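Local coordinates for TT1696 protein (Thermus thermophilus, PDB 1UFB), which is of unknown function but belongs to the HEPN-domain family and may bind DNA, at residues A[16-21]-A[32-37]; A[69-74]-A[120-125]; A[79-84]-A[113-118]. All coordinates share one frame; numbering follows the deposited sequence.

How the contacts relate
All three contacts lie within one all-helical HEPN domain. Contact 1 is fully buried and joins helix 4-24 to helix 27-48. Contacts 2 and 3 are partly buried, and both tie helix 106-126 to the chain around helix 73-83. Contact 3 is nested inside the loop that contact 2 closes. Contact 1 meets contact 3 where Ala-18 CB lies 3.4 Å from Leu-113 CD2. It also touches contact 2, through Ala-37 and Leu-120. The chemistry follows the place. Alanines bring two helices close in contact 1, beside a histidine of the subunit interface. Branched aliphatic chains fill the wider gap of contact 3. In contact 2 one phenylalanine ring meets a loop.

Contact 1 (A[16-21]-A[32-37]); sequences RHAQGS and FAAQQA
Helices 4-24 and 27-48 run antiparallel here, with segment axes 8.2 Å apart at 165° and Ala-18 CA only 5.0 Å from Ala-33 CA. The two form an alpha-helical hairpin of the HEPN helical bundle. Small side chains allow the close approach. Ala-18 CB meets Ala-33 CB at 3.6 Å, methyl to methyl. Ala-18 CB also lies 3.8 Å from Ala-34 N. Helix 106-126 packs nearby, with Ala-112 and Ala-116 against Ala-34. His-17 closes the contact at its flank. Its CG is anti to the backbone N (chi1 180°), and the ring presents its edge to Ala-33, with His-17 CD2 3.8 Å from Ala-33 CB. The polar atoms of the ring serve the dimer. ND1 bonds Asp-26 of the second subunit, NE2 bonds His-17 NE2 of that subunit, and the ring stacks on Trp-29 of the same neighbour. Ser-21 OG sits over one face of the imidazole, offset toward the rim. Ser-21 OG also gives a 2.6 Å bond to His-17 O from above the carbonyl plane, while Ser-21 N reaches the same oxygen from the opposite face.

Contact 2 (A[69-74]-A[120-125]); sequences VDVPED and LAFVEE
Phe-122 carries this contact alone from helix 106-126, pushing its ring against the loop that leads into helix 73-83. The ring swings off its helix toward residues 69-72 because CG stands nearly anti to the backbone N (chi1 161°). Three apolar side chains meet CE1 and CZ: Val-69 from one side of the ring plane, Val-71 and Pro-72 from the other. Val-69 CG1 comes to 3.5 Å from Phe-122 CZ, with the two side chains crossing obliquely. Val-71 CG2 is 4.0 Å from Phe-122 CZ, and its side chain crosses the ring at about a right angle. Pro-72 CD lies 4.0 Å from Phe-122 CE1. The polar contact is a carbonyl at the ring edge. Asp-70 O lies in the ring plane, 3.2 Å from Phe-122 CE1, where it probably meets the slightly positive ring hydrogens. This oxygen is buried here and has no hydrogen-bond partner in the model. With the ring cut back to an alanine here, a gap is likely to open between Val-69 and Val-71, and the Asp-70 carbonyl would lose the aromatic edge. Around the site, Leu-45 of helix 27-48 and Leu-62 of helix 58-63 also touch Phe-122, together with Leu-65. The ring thus links helix 106-126 to helix 27-48, helix 58-63 and the loop before helix 73-83.

Contact 3 (A[79-84]-A[113-118]); sequences AKVLDK and LDLAQK
Val-81 and Leu-82 face Leu-115 and Ala-116 where the end of helix 73-83 crosses helix 106-126. The segment axes pass 9.9 Å apart, and their directions differ by 126°. This is helix-on-helix packing inside the HEPN bundle. At the start of the first segment, Ala-79 turns its CB away from helix 106-126 and packs on Ile-58, Leu-59 and Leu-62 of helix 58-63, while Lys-80 takes no part and makes a salt bridge to Glu-77 of its own helix. Val-81 is the first to touch. Val-81 CG1 is 3.5 Å from Leu-115 CD1, and Val-81 CB is nearly as close to that methyl. The two side chains cross at about a right angle. Leu-82 comes next and lies deeper. A chi1 of -69° sets its CG opposite the carbonyl carbon, and from there CD1 reaches toward the backbone of the other helix. Leu-82 CD1 is 4.0 Å from Leu-115 CB and equally far from Ala-116 N. Leu-115 is therefore touched at two points, by Val-81 at CD1 and by Leu-82 at CB. Leu-82 also rests on Ala-38 of helix 27-48, so a third helix backs it. Asp-83 then turns to the start of helix 58-63, where its carboxylate bonds Ile-58 N, Leu-59 N and Ser-57 OG. The chemistry across the contact is all aliphatic. The two helices are held by van der Waals contact and by the burial of methyl groups, while the charged side chains on either side of Val-81 and Leu-82 find partners elsewhere.

Contact 1 (A[16-21]-A[32-37])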
loop_
_atom_site.group_PDB
_atom_site.type_symbol
_atom_site.label_atom_id
_atom_site.label_comp_id
_atom_site.label_asym_id
_atom_site.label_seq_id
_atom_site.Cartn_x
_atom_site.Cartn_y
_atom_site.Cartn_z
ATOM N N ARG A 16 -0.439 -0.733 13.547
ATOM C CA ARG A 16 -1.411 0.254 14.119
ATOM C C ARG A 16 -2.283 0.856 13.029
ATOM O O ARG A 16 -3.489 1.159 13.255
ATOM C CB ARG A 16 -0.714 1.386 14.932
ATOM C CG ARG A 16 -0.011 0.788 16.196
ATOM C CD ARG A 16 0.553 1.874 17.107
ATOM N NE ARG A 16 1.646 2.602 16.504
ATOM C CZ ARG A 16 2.915 2.342 16.761
ATOM N NH1 ARG A 16 3.207 1.352 17.618
ATOM N NH2 ARG A 16 3.869 3.069 16.172
ATOM N N HIS A 17 -1.702 1.063 11.856
ATOM C CA HIS A 17 -2.529 1.583 10.751
ATOM C C HIS A 17 -3.602 0.498 10.384
ATOM O O HIS A 17 -4.746 0.854 10.029
ATOM C CB HIS A 17 -1.736 1.881 9.453
ATOM C CG HIS A 17 -2.623 2.409 8.353
ATOM N ND1 HIS A 17 -3.233 3.648 8.424
ATOM C CD2 HIS A 17 -3.016 1.867 7.182
ATOM C CE1 HIS A 17 -3.950 3.846 7.329
ATOM N NE2 HIS A 17 -3.834 2.787 6.556
ATOM N N ALA A 18 -3.229 -0.784 10.384
ATOM C CA ALA A 18 -4.224 -1.831 10.047
ATOM C C ALA A 18 -5.330 -1.865 11.132
ATOM O O ALA A 18 -6.496 -2.079 10.827
ATOM C CB ALA A 18 -3.532 -3.292 9.878
ATOM N N GLN A 19 -4.947 -1.681 12.399
ATOM C CA GLN A 19 -5.931 -1.682 13.485
ATOM C C GLN A 19 -6.899 -0.513 13.340
ATOM O O GLN A 19 -8.136 -0.641 13.558
ATOM C CB GLN A 19 -5.213 -1.559 14.822
ATOM C CG GLN A 19 -4.679 -2.849 15.288
ATOM C CD GLN A 19 -4.445 -2.801 16.753
ATOM O OE1 GLN A 19 -3.443 -2.203 17.221
ATOM N NE2 GLN A 19 -5.388 -3.391 17.527
ATOM N N GLY A 20 -6.356 0.650 12.970
ATOM C CA GLY A 20 -7.200 1.807 12.777
ATOM C C GLY A 20 -8.043 1.639 11.527
ATOM O O GLY A 20 -9.163 2.158 11.459
ATOM N N SER A 21 -7.536 0.893 10.541
ATOM C CA SER A 21 -8.282 0.718 9.278
ATOM C C SER A 21 -9.513 -0.150 9.554
ATOM O O SER A 21 -10.546 -0.009 8.937
ATOM C CB SER A 21 -7.368 0.055 8.265
ATOM O OG SER A 21 -6.310 0.958 7.921
ATOM N N PHE A 32 -4.064 -5.327 3.694
ATOM C CA PHE A 32 -2.817 -4.916 3.040
ATOM C C PHE A 32 -1.817 -4.397 4.103
ATOM O O PHE A 32 -0.643 -4.796 4.141
ATOM C CB PHE A 32 -3.143 -3.819 2.013
ATOM C CG PHE A 32 -1.907 -3.212 1.386
ATOM C CD1 PHE A 32 -1.193 -3.958 0.452
ATOM C CD2 PHE A 32 -1.461 -1.932 1.752
ATOM C CE1 PHE A 32 -0.041 -3.445 -0.138
ATOM C CE2 PHE A 32 -0.273 -1.373 1.159
ATOM C CZ PHE A 32 0.420 -2.148 0.219
ATOM N N ALA A 33 -2.303 -3.557 5.010
ATOM C CA ALA A 33 -1.451 -3.005 6.043
ATOM C C ALA A 33 -0.919 -4.126 6.927
ATOM O O ALA A 33 0.190 -4.047 7.358
ATOM C CB ALA A 33 -2.212 -1.877 6.872
ATOM N N ALA A 34 -1.684 -5.194 7.166
ATOM C CA ALA A 34 -1.179 -6.298 7.969
ATOM C C ALA A 34 -0.055 -7.018 7.210
ATOM O O ALA A 34 0.987 -7.409 7.777
ATOM C CB ALA A 34 -2.332 -7.300 8.291
ATOM N N GLN A 35 -0.266 -7.273 5.922
ATOM C CA GLN A 35 0.850 -7.912 5.170
ATOM C C GLN A 35 2.106 -6.960 5.237
ATOM O O GLN A 35 3.251 -7.444 5.352
ATOM C CB GLN A 35 0.445 -8.117 3.677
ATOM C CG GLN A 35 1.559 -8.704 2.750
ATOM C CD GLN A 35 2.621 -7.644 2.312
ATOM O OE1 GLN A 35 2.341 -6.451 2.293
ATOM N NE2 GLN A 35 3.852 -8.120 1.900
ATOM N N GLN A 36 1.879 -5.644 5.165
ATOM C CA GLN A 36 2.992 -4.698 5.185
ATOM C C GLN A 36 3.703 -4.709 6.541
ATOM O O GLN A 36 4.940 -4.520 6.615
ATOM C CB GLN A 36 2.492 -3.277 4.853
ATOM C CG GLN A 36 2.181 -3.053 3.370
ATOM C CD GLN A 36 3.472 -3.030 2.538
ATOM O OE1 GLN A 36 3.911 -4.053 1.877
ATOM N NE2 GLN A 36 4.108 -1.874 2.557
ATOM N N ALA A 37 2.918 -4.910 7.626
ATOM C CA ALA A 37 3.536 -5.005 8.969
ATOM C C ALA A 37 4.435 -6.229 8.986
ATOM O O ALA A 37 5.592 -6.151 9.424
ATOM C CB ALA A 37 2.471 -5.161 10.051
#

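Contact 2 (A[69-74]-A[120-125])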
loop_
_atom_site.group_PDB
_atom_site.type_symbol
_atom_site.label_atom_id
_atom_site.label_comp_id
_atom_site.label_asym_id
_atom_site.label_seq_id
_atom_site.Cartn_x
_atom_site.Cartn_y
_atom_site.Cartn_z
ATOM N N VAL A 69 17.810 -19.507 13.133
ATOM C CA VAL A 69 16.465 -19.004 13.458
ATOM C C VAL A 69 15.454 -20.087 13.184
ATOM O O VAL A 69 15.234 -20.507 12.052
ATOM C CB VAL A 69 16.070 -17.733 12.601
ATOM C CG1 VAL A 69 14.693 -17.208 13.045
ATOM C CG2 VAL A 69 17.085 -16.627 12.761
ATOM N N ASP A 70 14.799 -20.535 14.216
ATOM C CA ASP A 70 13.805 -21.564 14.051
ATOM C C ASP A 70 12.431 -20.944 13.728
ATOM O O ASP A 70 11.926 -20.111 14.472
ATOM C CB ASP A 70 13.736 -22.364 15.326
ATOM C CG ASP A 70 12.500 -23.178 15.412
ATOM O OD1 ASP A 70 11.657 -22.875 16.294
ATOM O OD2 ASP A 70 12.359 -24.112 14.601
ATOM N N VAL A 71 11.833 -21.369 12.624
ATOM C CA VAL A 71 10.556 -20.838 12.187
ATOM C C VAL A 71 9.453 -21.845 12.411
ATOM O O VAL A 71 9.403 -22.857 11.715
ATOM C CB VAL A 71 10.611 -20.506 10.667
ATOM C CG1 VAL A 71 9.247 -20.102 10.170
ATOM C CG2 VAL A 71 11.661 -19.449 10.420
ATOM N N PRO A 72 8.526 -21.567 13.345
ATOM C CA PRO A 72 7.473 -22.560 13.546
ATOM C C PRO A 72 6.623 -22.691 12.298
ATOM O O PRO A 72 6.500 -21.717 11.522
ATOM C CB PRO A 72 6.674 -22.015 14.729
ATOM C CG PRO A 72 7.646 -21.123 15.447
ATOM C CD PRO A 72 8.414 -20.462 14.314
ATOM N N GLU A 73 6.035 -23.872 12.119
ATOM C CA GLU A 73 5.176 -24.144 10.969
ATOM C C GLU A 73 3.964 -23.212 10.875
ATOM O O GLU A 73 3.461 -22.943 9.752
ATOM C CB GLU A 73 4.661 -25.578 11.019
ATOM C CG GLU A 73 3.710 -25.924 9.878
ATOM C CD GLU A 73 4.397 -25.946 8.494
ATOM O OE1 GLU A 73 5.665 -25.865 8.390
ATOM O OE2 GLU A 73 3.646 -26.049 7.497
ATOM N N ASP A 74 3.450 -22.783 12.043
ATOM C CA ASP A 74 2.296 -21.896 12.034
ATOM C C ASP A 74 2.645 -20.542 11.396
ATOM O O ASP A 74 1.754 -19.903 10.831
ATOM C CB ASP A 74 1.652 -21.781 13.440
ATOM C CG ASP A 74 2.400 -20.866 14.420
ATOM O OD1 ASP A 74 3.620 -20.580 14.306
ATOM O OD2 ASP A 74 1.705 -20.444 15.375
ATOM N N LEU A 120 5.244 -10.344 13.944
ATOM C CA LEU A 120 5.908 -9.279 14.693
ATOM C C LEU A 120 6.486 -9.812 16.002
ATOM O O LEU A 120 7.637 -9.470 16.376
ATOM C CB LEU A 120 4.895 -8.187 15.076
ATOM C CG LEU A 120 5.160 -6.911 14.297
ATOM C CD1 LEU A 120 6.564 -6.361 14.725
ATOM C CD2 LEU A 120 5.084 -7.289 12.766
ATOM N N ALA A 121 5.707 -10.649 16.667
ATOM C CA ALA A 121 6.148 -11.164 18.018
ATOM C C ALA A 121 7.345 -12.095 17.856
ATOM O O ALA A 121 8.275 -12.057 18.644
ATOM C CB ALA A 121 4.970 -11.878 18.724
ATOM N N PHE A 122 7.314 -12.915 16.820
ATOM C CA PHE A 122 8.423 -13.839 16.490
ATOM C C PHE A 122 9.653 -12.950 16.215
ATOM O O PHE A 122 10.747 -13.152 16.770
ATOM C CB PHE A 122 8.007 -14.674 15.258
ATOM C CG PHE A 122 9.147 -15.341 14.517
ATOM C CD1 PHE A 122 9.679 -16.554 14.949
ATOM C CD2 PHE A 122 9.680 -14.742 13.359
ATOM C CE1 PHE A 122 10.732 -17.154 14.249
ATOM C CE2 PHE A 122 10.738 -15.341 12.651
ATOM C CZ PHE A 122 11.263 -16.544 13.098
ATOM N N VAL A 123 9.490 -11.930 15.379
ATOM C CA VAL A 123 10.618 -11.059 15.104
ATOM C C VAL A 123 11.147 -10.355 16.384
ATOM O O VAL A 123 12.371 -10.245 16.604
ATOM C CB VAL A 123 10.226 -9.985 14.038
ATOM C CG1 VAL A 123 11.279 -8.872 14.031
ATOM C CG2 VAL A 123 10.145 -10.656 12.631
ATOM N N GLU A 124 10.242 -9.851 17.212
ATOM C CA GLU A 124 10.697 -9.123 18.408
ATOM C C GLU A 124 11.499 -10.051 19.330
ATOM O O GLU A 124 12.494 -9.641 19.928
ATOM C CB GLU A 124 9.512 -8.487 19.159
ATOM C CG GLU A 124 9.046 -7.163 18.503
ATOM C CD GLU A 124 7.562 -6.799 18.788
ATOM O OE1 GLU A 124 6.850 -7.601 19.459
ATOM O OE2 GLU A 124 7.122 -5.717 18.312
ATOM N N GLU A 125 11.112 -11.311 19.382
ATOM C CA GLU A 125 11.855 -12.213 20.218
ATOM C C GLU A 125 13.149 -12.714 19.568
ATOM O O GLU A 125 14.064 -13.103 20.283
ATOM C CB GLU A 125 10.966 -13.368 20.655
ATOM C CG GLU A 125 11.140 -14.642 19.925
ATOM C CD GLU A 125 9.815 -15.318 19.785
ATOM O OE1 GLU A 125 8.909 -14.938 20.559
ATOM O OE2 GLU A 125 9.660 -16.210 18.919
#

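Contact 3 (A[79-84]-A[113-118])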
loop_
_atom_site.group_PDB
_atom_site.type_symbol
_atom_site.label_atom_id
_atom_site.label_comp_id
_atom_site.label_asym_id
_atom_site.label_seq_id
_atom_site.Cartn_x
_atom_site.Cartn_y
_atom_site.Cartn_z
ATOM N N ALA A 79 2.130 -16.870 6.731
ATOM C CA ALA A 79 2.772 -16.247 5.570
ATOM C C ALA A 79 1.930 -16.500 4.314
ATOM O O ALA A 79 1.668 -15.607 3.560
ATOM C CB ALA A 79 4.187 -16.830 5.348
ATOM N N LYS A 80 1.483 -17.729 4.095
ATOM C CA LYS A 80 0.713 -18.011 2.901
ATOM C C LYS A 80 -0.563 -17.211 2.842
ATOM O O LYS A 80 -0.995 -16.829 1.779
ATOM C CB LYS A 80 0.310 -19.502 2.824
ATOM C CG LYS A 80 1.440 -20.492 2.812
ATOM C CD LYS A 80 0.881 -21.953 2.702
ATOM C CE LYS A 80 2.038 -22.957 2.739
ATOM N NZ LYS A 80 3.087 -22.406 3.665
ATOM N N VAL A 81 -1.193 -17.013 3.989
ATOM C CA VAL A 81 -2.425 -16.223 4.013
ATOM C C VAL A 81 -2.086 -14.721 3.727
ATOM O O VAL A 81 -2.666 -14.081 2.864
ATOM C CB VAL A 81 -3.062 -16.347 5.356
ATOM C CG1 VAL A 81 -4.339 -15.413 5.471
ATOM C CG2 VAL A 81 -3.431 -17.882 5.586
ATOM N N LEU A 82 -1.122 -14.184 4.441
ATOM C CA LEU A 82 -0.797 -12.760 4.253
ATOM C C LEU A 82 -0.313 -12.443 2.858
ATOM O O LEU A 82 -0.527 -11.340 2.344
ATOM C CB LEU A 82 0.250 -12.367 5.301
ATOM C CG LEU A 82 -0.267 -12.331 6.759
ATOM C CD1 LEU A 82 0.933 -12.173 7.723
ATOM C CD2 LEU A 82 -1.244 -11.122 6.943
ATOM N N ASP A 83 0.281 -13.426 2.198
ATOM C CA ASP A 83 0.877 -13.187 0.888
ATOM C C ASP A 83 -0.134 -12.863 -0.167
ATOM O O ASP A 83 0.150 -12.156 -1.118
ATOM C CB ASP A 83 1.788 -14.373 0.474
ATOM C CG ASP A 83 3.200 -14.242 1.081
ATOM O OD1 ASP A 83 3.441 -13.167 1.692
ATOM O OD2 ASP A 83 4.063 -15.169 0.959
ATOM N N LYS A 84 -1.337 -13.316 0.047
ATOM C CA LYS A 84 -2.438 -13.012 -0.861
ATOM C C LYS A 84 -3.000 -11.621 -0.622
ATOM O O LYS A 84 -3.951 -11.227 -1.298
ATOM C CB LYS A 84 -3.587 -13.970 -0.641
ATOM C CG LYS A 84 -3.151 -15.412 -0.756
ATOM C CD LYS A 84 -2.515 -15.691 -2.119
ATOM C CE LYS A 84 -2.820 -17.141 -2.487
ATOM N NZ LYS A 84 -3.981 -17.619 -1.642
ATOM N N LEU A 113 -4.753 -9.220 11.065
ATOM C CA LEU A 113 -4.015 -8.576 12.173
ATOM C C LEU A 113 -3.433 -9.635 13.096
ATOM O O LEU A 113 -2.306 -9.514 13.536
ATOM C CB LEU A 113 -4.913 -7.647 13.014
ATOM C CG LEU A 113 -5.343 -6.320 12.382
ATOM C CD1 LEU A 113 -6.545 -5.760 13.123
ATOM C CD2 LEU A 113 -4.242 -5.334 12.484
ATOM N N ASP A 114 -4.188 -10.695 13.367
ATOM C CA ASP A 114 -3.694 -11.750 14.244
ATOM C C ASP A 114 -2.429 -12.387 13.685
ATOM O O ASP A 114 -1.444 -12.645 14.429
ATOM C CB ASP A 114 -4.742 -12.876 14.386
ATOM C CG ASP A 114 -5.947 -12.467 15.230
ATOM O OD1 ASP A 114 -5.859 -11.471 15.980
ATOM O OD2 ASP A 114 -6.975 -13.164 15.138
ATOM N N LEU A 115 -2.459 -12.673 12.389
ATOM C CA LEU A 115 -1.319 -13.327 11.729
ATOM C C LEU A 115 -0.091 -12.394 11.699
ATOM O O LEU A 115 1.044 -12.823 11.931
ATOM C CB LEU A 115 -1.736 -13.785 10.294
ATOM C CG LEU A 115 -2.896 -14.809 10.261
ATOM C CD1 LEU A 115 -3.263 -15.167 8.803
ATOM C CD2 LEU A 115 -2.453 -16.068 11.015
ATOM N N ALA A 116 -0.325 -11.126 11.421
ATOM C CA ALA A 116 0.777 -10.185 11.390
ATOM C C ALA A 116 1.363 -10.023 12.782
ATOM O O ALA A 116 2.616 -9.936 12.946
ATOM C CB ALA A 116 0.320 -8.815 10.836
ATOM N N GLN A 117 0.488 -10.013 13.793
ATOM C CA GLN A 117 1.005 -9.900 15.172
ATOM C C GLN A 117 1.899 -11.097 15.522
ATOM O O GLN A 117 2.941 -10.954 16.183
ATOM C CB GLN A 117 -0.182 -9.774 16.171
ATOM C CG GLN A 117 0.255 -9.869 17.569
ATOM C CD GLN A 117 1.319 -8.808 17.908
ATOM O OE1 GLN A 117 1.296 -7.678 17.398
ATOM N NE2 GLN A 117 2.234 -9.170 18.787
ATOM N N LYS A 118 1.520 -12.290 15.081
ATOM C CA LYS A 118 2.393 -13.476 15.322
ATOM C C LYS A 118 3.769 -13.280 14.694
ATOM O O LYS A 118 4.833 -13.612 15.291
ATOM C CB LYS A 118 1.787 -14.725 14.684
ATOM C CG LYS A 118 0.521 -15.200 15.275
ATOM C CD LYS A 118 0.225 -16.557 14.660
ATOM C CE LYS A 118 -1.215 -16.993 14.948
ATOM N NZ LYS A 118 -1.465 -18.370 14.311
#